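Local structure of putrescine aminotransferase (Halomonas elongata DSM 2581, 6GWI) at residues 161-164 / 165-168; 21-24 / 25-29; 343-346 / 347-351. The protein probably catalyses the pyridoxal-5'-phosphate-dependent transfer of an amino group from putrescine or a related amine to a keto acid acceptor. All coordinates share one frame; numbering follows the deposited sequence.

Contact 1: residues 161-164 / 165-168; sequences GGMA and PMHA
The imidazole of His-167 has Met-163 O over one face, 3.5 Å above the plane and displaced toward the rim, and Gly-161 O at its edge, in plane. Gly-161 O lies 2.7 Å from His-167 NE2; the hydrogen bond is short but weak, because the angle at the hydrogen is only 125°. The ring can reach that far back because its CG stands beside the backbone N, anti to the carbonyl carbon (chi1 -67°). A weak bond from the same nitrogen to Met-158 O divides its proton between two carbonyls. Met-163 is the N-cap residue, and its carbonyl takes a nearly straight bond from His-167 N (2.9 Å, 170°) and a weak one from Met-166 N. Beside this turn the two methionine side chains run alongside each other, Met-163 CB resting 3.8 Å from Met-166 CG. Met-163 and Met-166 both touch Tyr-150 of the cofactor pocket, the side chain of Met-163 about 8 Å from a bound pyridoxal-5'-phosphate. The turn thus joins helix 155-160 to the short helix 164-167, with His-179 of strand 177-180 meeting the His-167 ring and Phe-315 of the second subunit packing on Pro-165 and Met-166.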
loop_
_atom_site.group_PDB
_atom_site.type_symbol
_atom_site.label_atom_id
_atom_site.label_comp_id
_atom_site.label_asym_id
_atom_site.label_seq_id
_atom_site.Cartn_x
_atom_site.Cartn_y
_atom_site.Cartn_z
ATOM N N GLY B 161 -9.840 10.156 -7.062
ATOM C CA GLY B 161 -9.609 11.530 -6.691
ATOM C C GLY B 161 -9.966 12.470 -7.820
ATOM O O GLY B 161 -10.181 12.070 -8.967
ATOM N N GLY B 162 -10.032 13.754 -7.471
ATOM C CA GLY B 162 -10.389 14.796 -8.413
ATOM C C GLY B 162 -9.286 15.808 -8.656
ATOM O O GLY B 162 -9.571 16.981 -8.914
ATOM N N MET B 163 -8.027 15.374 -8.579
ATOM C CA MET B 163 -6.877 16.260 -8.745
ATOM C C MET B 163 -6.405 16.222 -10.196
ATOM O O MET B 163 -5.815 15.231 -10.639
ATOM C CB MET B 163 -5.743 15.851 -7.806
ATOM C CG MET B 163 -6.143 15.769 -6.344
ATOM S SD MET B 163 -6.619 17.380 -5.700
ATOM C CE MET B 163 -6.887 16.990 -3.974
ATOM N N ALA B 164 -6.624 17.317 -10.925
ATOM C CA ALA B 164 -6.205 17.358 -12.323
ATOM C C ALA B 164 -4.713 17.105 -12.505
ATOM O O ALA B 164 -4.352 16.367 -13.438
ATOM C CB ALA B 164 -6.606 18.701 -12.947
ATOM N N PRO B 165 -3.810 17.662 -11.692
ATOM C CA PRO B 165 -2.380 17.360 -11.891
ATOM C C PRO B 165 -2.040 15.889 -11.699
ATOM O O PRO B 165 -1.097 15.397 -12.335
ATOM C CB PRO B 165 -1.674 18.250 -10.854
ATOM C CG PRO B 165 -2.688 19.277 -10.446
ATOM C CD PRO B 165 -4.033 18.645 -10.615
ATOM N N MET B 166 -2.775 15.167 -10.846
ATOM C CA MET B 166 -2.575 13.727 -10.728
ATOM C C MET B 166 -3.122 13.005 -11.956
ATOM O O MET B 166 -2.461 12.125 -12.521
ATOM C CB MET B 166 -3.252 13.195 -9.463
ATOM C CG MET B 166 -2.655 13.676 -8.153
ATOM S SD MET B 166 -3.404 12.854 -6.731
ATOM C CE MET B 166 -2.630 11.243 -6.819
ATOM N N HIS B 167 -4.340 13.362 -12.380
ATOM C CA HIS B 167 -4.926 12.739 -13.561
ATOM C C HIS B 167 -4.034 12.920 -14.782
ATOM O O HIS B 167 -4.040 12.078 -15.687
ATOM C CB HIS B 167 -6.313 13.327 -13.838
ATOM C CG HIS B 167 -7.337 12.984 -12.800
ATOM N ND1 HIS B 167 -8.502 13.701 -12.638
ATOM C CD2 HIS B 167 -7.374 11.994 -11.877
ATOM C CE1 HIS B 167 -9.211 13.172 -11.656
ATOM N NE2 HIS B 167 -8.548 12.134 -11.177
ATOM N N ALA B 168 -3.259 13.999 -14.823
ATOM C CA ALA B 168 -2.440 14.308 -15.987
ATOM C C ALA B 168 -1.132 13.525 -16.029
ATOM O O ALA B 168 -0.347 13.719 -16.964
ATOM C CB ALA B 168 -2.148 15.812 -16.028
#

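Contact 2: residues 21-24 / 25-29; sequences DFKA and LGEEG. With EDO (1,2-ethanediol), chain E.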
loop_
_atom_site.group_PDB
_atom_site.type_symbol
_atom_site.label_atom_id
_atom_site.label_comp_id
_atom_site.label_asym_id
_atom_site.label_seq_id
_atom_site.Cartn_x
_atom_site.Cartn_y
_atom_site.Cartn_z
ATOM N N ASP B 21 8.903 18.013 -6.757
ATOM C CA ASP B 21 9.668 18.481 -7.913
ATOM C C ASP B 21 11.110 18.062 -7.644
ATOM O O ASP B 21 11.867 18.762 -6.969
ATOM C CB ASP B 21 9.524 19.990 -8.080
ATOM C CG ASP B 21 10.227 20.525 -9.325
ATOM O OD1 ASP B 21 9.709 21.486 -9.935
ATOM O OD2 ASP B 21 11.293 19.996 -9.693
ATOM N N PHE B 22 11.485 16.887 -8.160
ATOM C CA PHE B 22 12.778 16.299 -7.822
ATOM C C PHE B 22 13.910 17.275 -8.097
ATOM O O PHE B 22 14.793 17.482 -7.257
ATOM C CB PHE B 22 13.004 15.016 -8.625
ATOM C CG PHE B 22 11.934 13.989 -8.449
ATOM C CD1 PHE B 22 11.565 13.561 -7.186
ATOM C CD2 PHE B 22 11.290 13.452 -9.551
ATOM C CE1 PHE B 22 10.579 12.613 -7.025
ATOM C CE2 PHE B 22 10.299 12.505 -9.397
ATOM C CZ PHE B 22 9.941 12.084 -8.131
ATOM N N LYS B 23 13.888 17.899 -9.276
ATOM C CA LYS B 23 14.987 18.767 -9.678
ATOM C C LYS B 23 15.087 19.982 -8.764
ATOM O O LYS B 23 16.169 20.308 -8.262
ATOM C CB LYS B 23 14.795 19.195 -11.132
ATOM C CG LYS B 23 15.976 19.936 -11.716
ATOM C CD LYS B 23 15.645 20.514 -13.077
ATOM C CE LYS B 23 16.864 21.174 -13.696
ATOM N NZ LYS B 23 16.597 21.578 -15.099
ATOM N N ALA B 24 13.961 20.658 -8.529
ATOM C CA ALA B 24 13.970 21.846 -7.683
ATOM C C ALA B 24 14.469 21.518 -6.283
ATOM O O ALA B 24 15.302 22.240 -5.723
ATOM C CB ALA B 24 12.569 22.455 -7.621
ATOM N N LEU B 25 13.972 20.427 -5.698
ATOM C CA LEU B 25 14.374 20.089 -4.338
ATOM C C LEU B 25 15.857 19.742 -4.271
ATOM O O LEU B 25 16.542 20.110 -3.310
ATOM C CB LEU B 25 13.527 18.931 -3.809
ATOM C CG LEU B 25 13.842 18.521 -2.368
ATOM C CD1 LEU B 25 13.605 19.684 -1.411
ATOM C CD2 LEU B 25 13.025 17.308 -1.957
ATOM N N GLY B 26 16.371 19.033 -5.278
ATOM C CA GLY B 26 17.796 18.744 -5.313
ATOM C C GLY B 26 18.648 19.999 -5.334
ATOM O O GLY B 26 19.735 20.033 -4.751
ATOM N N GLU B 27 18.172 21.047 -6.012
ATOM C CA GLU B 27 18.929 22.289 -6.082
ATOM C C GLU B 27 18.853 23.093 -4.790
ATOM O O GLU B 27 19.833 23.752 -4.423
ATOM C CB GLU B 27 18.428 23.144 -7.252
ATOM C CG GLU B 27 18.833 22.623 -8.622
ATOM C CD GLU B 27 18.038 23.249 -9.753
ATOM O OE1 GLU B 27 17.061 23.976 -9.476
ATOM O OE2 GLU B 27 18.395 23.015 -10.926
ATOM N N GLU B 28 17.722 23.064 -4.091
ATOM C CA GLU B 28 17.599 23.842 -2.864
ATOM C C GLU B 28 18.032 23.068 -1.627
ATOM O O GLU B 28 18.429 23.690 -0.635
ATOM C CB GLU B 28 16.166 24.366 -2.695
ATOM C CG GLU B 28 15.062 23.336 -2.749
ATOM C CD GLU B 28 13.723 23.955 -3.118
ATOM O OE1 GLU B 28 12.679 23.333 -2.847
ATOM O OE2 GLU B 28 13.714 25.069 -3.685
ATOM N N GLY B 29 17.982 21.738 -1.664
ATOM C CA GLY B 29 18.388 20.929 -0.532
ATOM C C GLY B 29 17.250 20.543 0.386
ATOM O O GLY B 29 16.516 21.406 0.877
HETATM C C1 EDO E . 16.689 15.957 -3.217
HETATM O O1 EDO E . 16.909 15.352 -1.937
HETATM C C2 EDO E . 15.769 15.062 -4.036
HETATM O O2 EDO E . 14.980 15.851 -4.934
#
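An N-capped single helix, residues 22-28, makes this local contact at the dimer interface, where Asp-21 also extends a beta sheet into the second subunit. The cap is the carboxylate of Asp-21: its OD2 accepts from Ala-24 N at 3.0 Å in a nearly straight bond (172°), met from above the carboxylate plane. With CG anti to the backbone N (chi1 -176°), the carboxylate swings forward over the first turn, while Asp-21 O accepts from Leu-25 N. Further along, Lys-23 and Glu-27 cross obliquely. They do not form a salt bridge: Lys-23 NZ stays 4.8 Å from Glu-27 OE2, and the nearer meeting is of Lys-23 CE with that oxygen, at 3.7 Å. Lys-23 NZ instead has a long, weak ion pair with Glu-309 of the second subunit. Glu-28 has CG wedged between its backbone N and carbonyl carbon (chi1 54°), which brings CG back to 3.2 Å from Ala-24 O. Its OE1 forms a salt bridge with Lys-87 of the second subunit, whose Phe-314 packs on Phe-22. An ethanediol, probably from the crystallisation liquor, lies beside Leu-25; its O2 donates a weak hydrogen bond to Phe-22 O at 2.8 Å, a carbonyl that also accepts from Gly-26 N.

Contact 3: residues 343-346 / 347-351; sequences VDRV and RDDLG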
loop_
_atom_site.group_PDB
_atom_site.type_symbol
_atom_site.label_atom_id
_atom_site.label_comp_id
_atom_site.label_asym_id
_atom_site.label_seq_id
_atom_site.Cartn_x
_atom_site.Cartn_y
_atom_site.Cartn_z
ATOM N N VAL B 343 -11.017 11.753 21.958
ATOM C CA VAL B 343 -12.050 12.195 21.019
ATOM C C VAL B 343 -13.010 13.168 21.701
ATOM O O VAL B 343 -13.319 14.237 21.168
ATOM C CB VAL B 343 -12.800 10.989 20.424
ATOM C CG1 VAL B 343 -13.885 11.462 19.450
ATOM C CG2 VAL B 343 -11.829 10.038 19.734
ATOM N N ASP B 344 -13.480 12.804 22.906
ATOM C CA ASP B 344 -14.389 13.658 23.667
ATOM C C ASP B 344 -13.813 15.044 23.855
ATOM O O ASP B 344 -14.546 16.030 23.977
ATOM C CB ASP B 344 -14.633 13.082 25.062
ATOM C CG ASP B 344 -15.216 11.697 25.047
ATOM O OD1 ASP B 344 -16.236 11.494 24.362
ATOM O OD2 ASP B 344 -14.658 10.810 25.727
ATOM N N ARG B 345 -12.489 15.116 23.880
ATOM C CA ARG B 345 -11.664 16.248 24.273
ATOM C C ARG B 345 -11.417 17.218 23.127
ATOM O O ARG B 345 -11.469 18.437 23.327
ATOM C CB ARG B 345 -10.374 15.646 24.814
ATOM C CG ARG B 345 -9.278 16.530 25.256
ATOM C CD ARG B 345 -8.150 15.619 25.764
ATOM N NE ARG B 345 -8.524 14.688 26.835
ATOM C CZ ARG B 345 -8.480 14.990 28.133
ATOM N NH1 ARG B 345 -8.110 16.204 28.512
ATOM N NH2 ARG B 345 -8.812 14.089 29.049
ATOM N N VAL B 346 -11.150 16.695 21.931
ATOM C CA VAL B 346 -11.206 17.507 20.718
ATOM C C VAL B 346 -12.569 18.180 20.606
ATOM O O VAL B 346 -12.673 19.382 20.333
ATOM C CB VAL B 346 -10.907 16.628 19.488
ATOM C CG1 VAL B 346 -11.086 17.402 18.188
ATOM C CG2 VAL B 346 -9.501 16.051 19.597
ATOM N N ARG B 347 -13.639 17.406 20.809
ATOM C CA ARG B 347 -14.987 17.922 20.598
ATOM C C ARG B 347 -15.368 18.966 21.644
ATOM O O ARG B 347 -15.991 19.981 21.311
ATOM C CB ARG B 347 -15.998 16.773 20.611
ATOM C CG ARG B 347 -17.418 17.218 20.288
ATOM C CD ARG B 347 -18.409 16.056 20.255
ATOM N NE ARG B 347 -18.498 15.351 21.533
ATOM C CZ ARG B 347 -17.970 14.153 21.784
ATOM N NH1 ARG B 347 -17.304 13.489 20.847
ATOM N NH2 ARG B 347 -18.118 13.612 22.985
ATOM N N ASP B 348 -15.020 18.733 22.914
ATOM C CA ASP B 348 -15.505 19.567 24.006
ATOM C C ASP B 348 -14.485 20.576 24.519
ATOM O O ASP B 348 -14.880 21.551 25.167
ATOM C CB ASP B 348 -15.954 18.701 25.193
ATOM C CG ASP B 348 -17.099 17.772 24.844
ATOM O OD1 ASP B 348 -17.844 18.075 23.889
ATOM O OD2 ASP B 348 -17.266 16.749 25.542
ATOM N N ASP B 349 -13.193 20.372 24.256
ATOM C CA ASP B 349 -12.154 21.215 24.841
ATOM C C ASP B 349 -11.280 21.842 23.763
ATOM O O ASP B 349 -11.372 23.052 23.539
ATOM C CB ASP B 349 -11.321 20.390 25.827
ATOM C CG ASP B 349 -10.145 21.162 26.393
ATOM O OD1 ASP B 349 -10.099 22.398 26.218
ATOM O OD2 ASP B 349 -9.260 20.531 27.008
ATOM N N LEU B 350 -10.440 21.064 23.081
ATOM C CA LEU B 350 -9.438 21.649 22.196
ATOM C C LEU B 350 -10.069 22.226 20.933
ATOM O O LEU B 350 -9.614 23.256 20.423
ATOM C CB LEU B 350 -8.385 20.597 21.851
ATOM C CG LEU B 350 -7.682 20.006 23.078
ATOM C CD1 LEU B 350 -6.800 18.826 22.694
ATOM C CD2 LEU B 350 -6.866 21.066 23.816
ATOM N N GLY B 351 -11.113 21.584 20.416
ATOM C CA GLY B 351 -11.782 22.065 19.231
ATOM C C GLY B 351 -12.360 23.453 19.416
ATOM O O GLY B 351 -12.041 24.387 18.674
#
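Between Val-343 and Gly-351 the backbone changes its hydrogen-bond spacing, from i to i+4 in the first turn to i to i+5 at the end. Arg-347 N and Asp-348 N bond to Val-343 O and Asp-344 O in the ordinary alpha-helical way. Arg-345 O is then gripped twice, by Asp-349 N and by Leu-350 N, each 2.8 Å away, and Gly-351 N reaches Val-346 O at 2.7 Å in the carbonyl plane, on a lone pair. Such a widened stretch is a pi-type turn, a local bulge of helix 342-359. Where the widened turn begins, Asp-344, Arg-347 and Asp-348 form a salt-bridge network. Asp-344 and Arg-347 run side by side, pointing the same way, and Arg-347 NH2 gives a hydrogen bond to Asp-344 OD1 (3.2 Å, 148°) through the anti lone pair of that oxygen. Carboxylate and guanidinium are turned almost at right angles, 81° apart, and one guanidinium face lies over Asp-344 CA. The Arg-347 chain starts anti to its amide nitrogen, runs extended through chi2 and bends at chi3 (60°), folding its head back beside Asp-344. Arg-347 NE makes a long salt bridge, 3.7 Å, with Asp-348 OD1, and NH1 donates to Gly-266 O. A leucine in place of Arg-347 would probably leave Asp-344 without its positive partner and Gly-266 O without this donor. Asp-348 folds its carboxylate back over the first turn, its OD2 3.2 Å from Asp-344 O, two acceptors side by side and not hydrogen-bonded. Val-346 packs on Leu-375 and Leu-425 of the same chain, while the carboxylate of Asp-349 forms a salt bridge with Arg-429 at the start of helix 429-450.

How the contacts relate
From the N terminus, the three contacts come in series, and none nests in or crosses another. Contact 2 is first, a capped helix near the start of the chain; contact 1 follows, at the turn between two helices near the cofactor pocket; contact 3 is last, within a long helix of the C-terminal part. Each closes only a turn or two of backbone. Contacts 1 and 2 both touch the second subunit, their centres about 22 Å and nearest atoms about 11 Å apart. Contact 3 lies across the chain's centre from contact 1, about 34 Å between centres, and meets no other protein chain, joining its helix instead to helix 429-450 and nearby loops.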